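Local coordinates for peptidoglycan glycosyltransferase (Burkholderia ambifaria, PDB 5UY7), which belongs to the penicillin-binding proteins, whose C-terminal domain shares its fold with the serine beta-lactamases, at residues F275-A280 and R432-M437; L315-V320 and T330-T335. All coordinates share one frame; numbering follows the deposited sequence.

Contact 1 of 2, residues F275-A280 and R432-M437; sequences FTVSLA and REVRTM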
loop_
_atom_site.group_PDB
_atom_site.type_symbol
_atom_site.label_atom_id
_atom_site.label_comp_id
_atom_site.label_asym_id
_atom_site.label_seq_id
_atom_site.Cartn_x
_atom_site.Cartn_y
_atom_site.Cartn_z
ATOM N N PHE A 275 -5.983 -5.019 -1.665
ATOM C CA PHE A 275 -5.699 -6.350 -2.200
ATOM C C PHE A 275 -6.850 -7.306 -1.940
ATOM O O PHE A 275 -7.142 -8.169 -2.774
ATOM C CB PHE A 275 -4.392 -6.902 -1.619
ATOM C CG PHE A 275 -3.186 -6.139 -2.075
ATOM C CD1 PHE A 275 -2.757 -6.229 -3.389
ATOM C CD2 PHE A 275 -2.507 -5.297 -1.206
ATOM C CE1 PHE A 275 -1.663 -5.496 -3.837
ATOM C CE2 PHE A 275 -1.409 -4.562 -1.647
ATOM C CZ PHE A 275 -0.988 -4.668 -2.966
ATOM N N THR A 276 -7.503 -7.178 -0.784
ATOM C CA THR A 276 -8.728 -7.935 -0.539
ATOM C C THR A 276 -9.741 -7.681 -1.644
ATOM O O THR A 276 -10.323 -8.619 -2.208
ATOM C CB THR A 276 -9.318 -7.534 0.814
ATOM O OG1 THR A 276 -8.377 -7.845 1.850
ATOM C CG2 THR A 276 -10.615 -8.287 1.082
ATOM N N VAL A 277 -9.937 -6.402 -1.978
ATOM C CA VAL A 277 -10.893 -6.022 -3.005
ATOM C C VAL A 277 -10.396 -6.453 -4.376
ATOM O O VAL A 277 -11.167 -6.997 -5.181
ATOM C CB VAL A 277 -11.159 -4.507 -2.936
ATOM C CG1 VAL A 277 -11.844 -4.022 -4.206
ATOM C CG2 VAL A 277 -11.993 -4.186 -1.707
ATOM N N SER A 278 -9.101 -6.245 -4.666
ATOM C CA SER A 278 -8.553 -6.676 -5.951
ATOM C C SER A 278 -8.842 -8.149 -6.211
ATOM O O SER A 278 -9.276 -8.529 -7.306
ATOM C CB SER A 278 -7.042 -6.433 -6.004
ATOM O OG SER A 278 -6.728 -5.053 -6.025
ATOM N N LEU A 279 -8.588 -9.002 -5.217
ATOM C CA LEU A 279 -8.770 -10.432 -5.446
ATOM C C LEU A 279 -10.237 -10.779 -5.673
ATOM O O LEU A 279 -10.555 -11.565 -6.570
ATOM C CB LEU A 279 -8.204 -11.234 -4.269
ATOM C CG LEU A 279 -8.268 -12.752 -4.445
ATOM C CD1 LEU A 279 -7.462 -13.215 -5.657
ATOM C CD2 LEU A 279 -7.787 -13.432 -3.165
ATOM N N ALA A 280 -11.148 -10.202 -4.880
ATOM C CA ALA A 280 -12.568 -10.508 -5.068
ATOM C C ALA A 280 -13.065 -10.043 -6.434
ATOM O O ALA A 280 -13.892 -10.717 -7.066
ATOM C CB ALA A 280 -13.390 -9.873 -3.945
ATOM N N ARG A 432 -7.101 -1.595 -12.995
ATOM C CA ARG A 432 -7.652 -0.285 -13.344
ATOM C C ARG A 432 -8.810 0.082 -12.425
ATOM O O ARG A 432 -8.905 1.225 -11.955
ATOM C CB ARG A 432 -8.102 -0.281 -14.806
ATOM N N GLU A 433 -9.689 -0.885 -12.145
ATOM C CA GLU A 433 -10.814 -0.640 -11.234
ATOM C C GLU A 433 -10.323 -0.220 -9.857
ATOM O O GLU A 433 -10.872 0.709 -9.249
ATOM C CB GLU A 433 -11.689 -1.895 -11.124
ATOM C CG GLU A 433 -12.545 -2.166 -12.347
ATOM C CD GLU A 433 -13.231 -3.528 -12.306
ATOM O OE1 GLU A 433 -12.773 -4.408 -11.546
ATOM O OE2 GLU A 433 -14.234 -3.713 -13.037
ATOM N N VAL A 434 -9.276 -0.878 -9.356
ATOM C CA VAL A 434 -8.796 -0.552 -8.017
ATOM C C VAL A 434 -8.061 0.785 -8.013
ATOM O O VAL A 434 -8.171 1.549 -7.045
ATOM C CB VAL A 434 -7.939 -1.713 -7.477
ATOM C CG1 VAL A 434 -7.270 -1.336 -6.164
ATOM C CG2 VAL A 434 -8.837 -2.923 -7.271
ATOM N N ARG A 435 -7.344 1.121 -9.089
ATOM C CA ARG A 435 -6.704 2.436 -9.132
ATOM C C ARG A 435 -7.747 3.542 -9.031
ATOM O O ARG A 435 -7.528 4.546 -8.335
ATOM C CB ARG A 435 -5.868 2.592 -10.403
ATOM C CG ARG A 435 -4.567 1.757 -10.387
ATOM C CD ARG A 435 -3.533 2.249 -11.407
ATOM N NE ARG A 435 -4.036 2.294 -12.774
ATOM C CZ ARG A 435 -4.106 1.248 -13.591
ATOM N NH1 ARG A 435 -3.728 0.043 -13.184
ATOM N NH2 ARG A 435 -4.561 1.410 -14.826
ATOM N N THR A 436 -8.894 3.368 -9.708
ATOM C CA THR A 436 -9.992 4.325 -9.581
ATOM C C THR A 436 -10.441 4.437 -8.128
ATOM O O THR A 436 -10.659 5.549 -7.616
ATOM C CB THR A 436 -11.148 3.909 -10.503
ATOM O OG1 THR A 436 -10.703 3.967 -11.868
ATOM C CG2 THR A 436 -12.385 4.816 -10.329
ATOM N N MET A 437 -10.557 3.299 -7.434
ATOM C CA MET A 437 -10.951 3.331 -6.028
ATOM C C MET A 437 -9.895 4.019 -5.171
ATOM O O MET A 437 -10.232 4.744 -4.228
ATOM C CB MET A 437 -11.207 1.911 -5.526
ATOM C CG MET A 437 -12.343 1.218 -6.262
ATOM S SD MET A 437 -12.427 -0.492 -5.699
ATOM C CE MET A 437 -13.738 -1.129 -6.755
#
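Ser278 and Val434 make the closest meeting between segments 275-280 and 432-437: Ser278 OG lies 3.2 Å from Val434 CG2, a tight fit between a hydroxyl and a methyl. The second methyl, Val434 CG1, stands 3.8 Å from Ser278 OG, and so both branches of the valine bear on one oxygen. Val434 CG2 also slides past the hydroxyl to lie 4.0 Å from Ser278 CA, against the backbone of the facing helix. Beside this pair, Val277 and Met437 meet tip to tip, Val277 CG1 lying 3.9 Å from Met437 SD. The methionine gets there with CG beside its own backbone N (chi1 -62°) and the extended chain carrying SD across to the valine. Val277 CG1 and Val434 CG2 touch more loosely, at 4.4 Å, and join the two pairs.

The helix segments run roughly antiparallel, at 146° with axes 10.0 Å apart at closest approach, and Ser278 faces Val434 with CA atoms 6.5 Å apart. A small residue at this point lets the valine come close to the other backbone. What fixes the hydroxyl is its own helix: with OG beside the backbone N, Ser278 bonds to Pro274 O, one turn earlier. Further out, Val277 and Met437 both rest on Val317 and Ile321 of helix 317-323, which adds a third element to the core, while Phe426 covers Ser278 from a loop.

Because the serine's hydrogen bond is spent within its helix, its oxygen can be buried against methyl groups without needing a polar partner from the other side. The join is accordingly held by dispersion and the exclusion of water, a fit of shapes within the helical part of this beta-lactamase-like fold.

Contact 2 of 2, residues L315-V320 and T330-T335; sequences LTVGGV and TKIAMT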
loop_
_atom_site.group_PDB
_atom_site.type_symbol
_atom_site.label_atom_id
_atom_site.label_comp_id
_atom_site.label_asym_id
_atom_site.label_seq_id
_atom_site.Cartn_x
_atom_site.Cartn_y
_atom_site.Cartn_z
ATOM N N LEU A 315 -22.518 0.347 1.395
ATOM C CA LEU A 315 -21.444 0.855 0.557
ATOM C C LEU A 315 -21.351 0.019 -0.710
ATOM O O LEU A 315 -21.692 -1.167 -0.714
ATOM C CB LEU A 315 -20.090 0.807 1.279
ATOM C CG LEU A 315 -19.960 1.625 2.565
ATOM C CD1 LEU A 315 -18.613 1.368 3.233
ATOM C CD2 LEU A 315 -20.154 3.103 2.243
ATOM N N THR A 316 -20.884 0.635 -1.788
ATOM C CA THR A 316 -20.394 -0.195 -2.879
ATOM C C THR A 316 -19.037 -0.765 -2.494
ATOM O O THR A 316 -18.409 -0.339 -1.524
ATOM C CB THR A 316 -20.238 0.604 -4.168
ATOM O OG1 THR A 316 -19.297 1.665 -3.934
ATOM C CG2 THR A 316 -21.573 1.187 -4.623
ATOM N N VAL A 317 -18.567 -1.732 -3.287
ATOM C CA VAL A 317 -17.208 -2.233 -3.096
ATOM C C VAL A 317 -16.208 -1.088 -3.190
ATOM O O VAL A 317 -15.268 -1.003 -2.395
ATOM C CB VAL A 317 -16.915 -3.348 -4.117
ATOM C CG1 VAL A 317 -15.407 -3.637 -4.191
ATOM C CG2 VAL A 317 -17.681 -4.602 -3.739
ATOM N N GLY A 318 -16.417 -0.164 -4.132
ATOM C CA GLY A 318 -15.563 1.014 -4.184
ATOM C C GLY A 318 -15.648 1.837 -2.912
ATOM O O GLY A 318 -14.630 2.322 -2.401
ATOM N N GLY A 319 -16.862 1.977 -2.368
ATOM C CA GLY A 319 -17.036 2.697 -1.115
ATOM C C GLY A 319 -16.337 2.035 0.056
ATOM O O GLY A 319 -15.912 2.714 0.996
ATOM N N VAL A 320 -16.203 0.707 0.019
ATOM C CA VAL A 320 -15.475 0.007 1.076
ATOM C C VAL A 320 -14.020 0.460 1.111
ATOM O O VAL A 320 -13.442 0.643 2.187
ATOM C CB VAL A 320 -15.604 -1.520 0.901
ATOM C CG1 VAL A 320 -14.592 -2.258 1.769
ATOM C CG2 VAL A 320 -17.018 -1.960 1.245
ATOM N N THR A 330 -14.051 -7.385 5.483
ATOM C CA THR A 330 -14.349 -8.714 6.004
ATOM C C THR A 330 -15.415 -9.405 5.168
ATOM O O THR A 330 -15.265 -10.574 4.801
ATOM C CB THR A 330 -14.805 -8.611 7.459
ATOM O OG1 THR A 330 -13.721 -8.132 8.262
ATOM C CG2 THR A 330 -15.276 -9.981 7.983
ATOM N N LYS A 331 -16.507 -8.700 4.867
ATOM C CA LYS A 331 -17.596 -9.360 4.152
ATOM C C LYS A 331 -17.171 -9.733 2.739
ATOM O O LYS A 331 -17.562 -10.791 2.226
ATOM C CB LYS A 331 -18.844 -8.472 4.146
ATOM C CG LYS A 331 -19.465 -8.340 5.544
ATOM C CD LYS A 331 -20.832 -7.704 5.485
ATOM C CE LYS A 331 -21.450 -7.629 6.865
ATOM N NZ LYS A 331 -22.887 -7.285 6.757
ATOM N N ILE A 332 -16.355 -8.889 2.106
ATOM C CA ILE A 332 -15.800 -9.230 0.802
ATOM C C ILE A 332 -14.858 -10.425 0.925
ATOM O O ILE A 332 -14.901 -11.356 0.112
ATOM C CB ILE A 332 -15.107 -7.994 0.204
ATOM C CG1 ILE A 332 -16.158 -6.942 -0.158
ATOM C CG2 ILE A 332 -14.280 -8.371 -1.001
ATOM C CD1 ILE A 332 -15.532 -5.575 -0.547
ATOM N N ALA A 333 -14.024 -10.441 1.969
ATOM C CA ALA A 333 -13.124 -11.572 2.171
ATOM C C ALA A 333 -13.885 -12.877 2.350
ATOM O O ALA A 333 -13.395 -13.938 1.943
ATOM C CB ALA A 333 -12.232 -11.326 3.391
ATOM N N MET A 334 -15.073 -12.830 2.955
ATOM C CA MET A 334 -15.818 -14.060 3.200
ATOM C C MET A 334 -16.391 -14.679 1.928
ATOM O O MET A 334 -16.869 -15.816 1.983
ATOM C CB MET A 334 -16.928 -13.798 4.221
ATOM C CG MET A 334 -16.407 -13.456 5.618
ATOM S SD MET A 334 -15.451 -14.788 6.384
ATOM C CE MET A 334 -13.782 -14.195 6.167
ATOM N N THR A 335 -16.344 -13.973 0.794
ATOM C CA THR A 335 -16.683 -14.568 -0.490
ATOM C C THR A 335 -15.552 -15.408 -1.059
ATOM O O THR A 335 -15.721 -15.992 -2.131
ATOM C CB THR A 335 -17.067 -13.491 -1.518
ATOM O OG1 THR A 335 -15.899 -12.777 -1.935
ATOM C CG2 THR A 335 -18.078 -12.508 -0.936
#
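Ile332 O is gripped twice by Thr335, while the side chain of the same isoleucine makes the contact with Val317 and Val320. Thr335 OG1 gives its proton to Ile332 O at 2.7 Å, lying in the carbonyl plane at a C=O...donor angle of 156°, and Thr335 N donates to Ile332 O at 3.1 Å. The two bonds tie down one carbonyl through the side chain and the backbone of the same threonine. On the opposite segment another threonine does the complementary job: Thr316 is the N-cap of helix 317-323, and its OG1 accepts from Gly319 N at 2.9 Å.

Between the two segments the meeting is purely apolar. Ile332 CD1 is the one atom that reaches over, and it touches both methyls of Val317, CG2 at 4.0 Å and CG1 at 4.1 Å, as the two side chains cross obliquely. Val320, one turn further on, comes head on instead, its CG1 tip to tip with Ile332 CD1 at 4.2 Å. Ile332 CG1 sits beside its backbone N (chi1 -69°), and a nearly straight second torsion of 170° then carries CD1 out to the valines. A single methyl thus lodges against two side chains from successive turns of the helix.

Around this group, Val277 packs on both Val317 and Ile332 from helix 273-282, and Val292 of strand 291-293 lies against Val317 and Val320.

Polar and apolar roles are therefore divided: the threonines satisfy main-chain groups inside their own segments, leaving the join between the segments to methyl groups alone. Such contacts, all at ordinary van der Waals spacing, are consistent with a helical hairpin packed by hydrophobic burial, with the N-terminal end of helix 317-323 capped by Thr316 and the Ile332 carbonyl held by Thr335.

From the N-terminal side, the chain enters helix 273-282, probably at the lysine of the family's SxxK motif, and there supplies the first half of contact 1. It then passes through strands 291-293 and 314-316 into helix 317-323, turns, and returns along helix 326-333; contact 2 closes this short excursion of nine intervening residues. Contact 1 closes much later, after 151 residues, when helix 428-442 arrives, so the small loop lies wholly within the large one. The two also touch directly: Val277 CG1 is 3.6 Å from Val317 CG1, and Ala280 and Met437 reach contact 2 as well, joining four helices in one core.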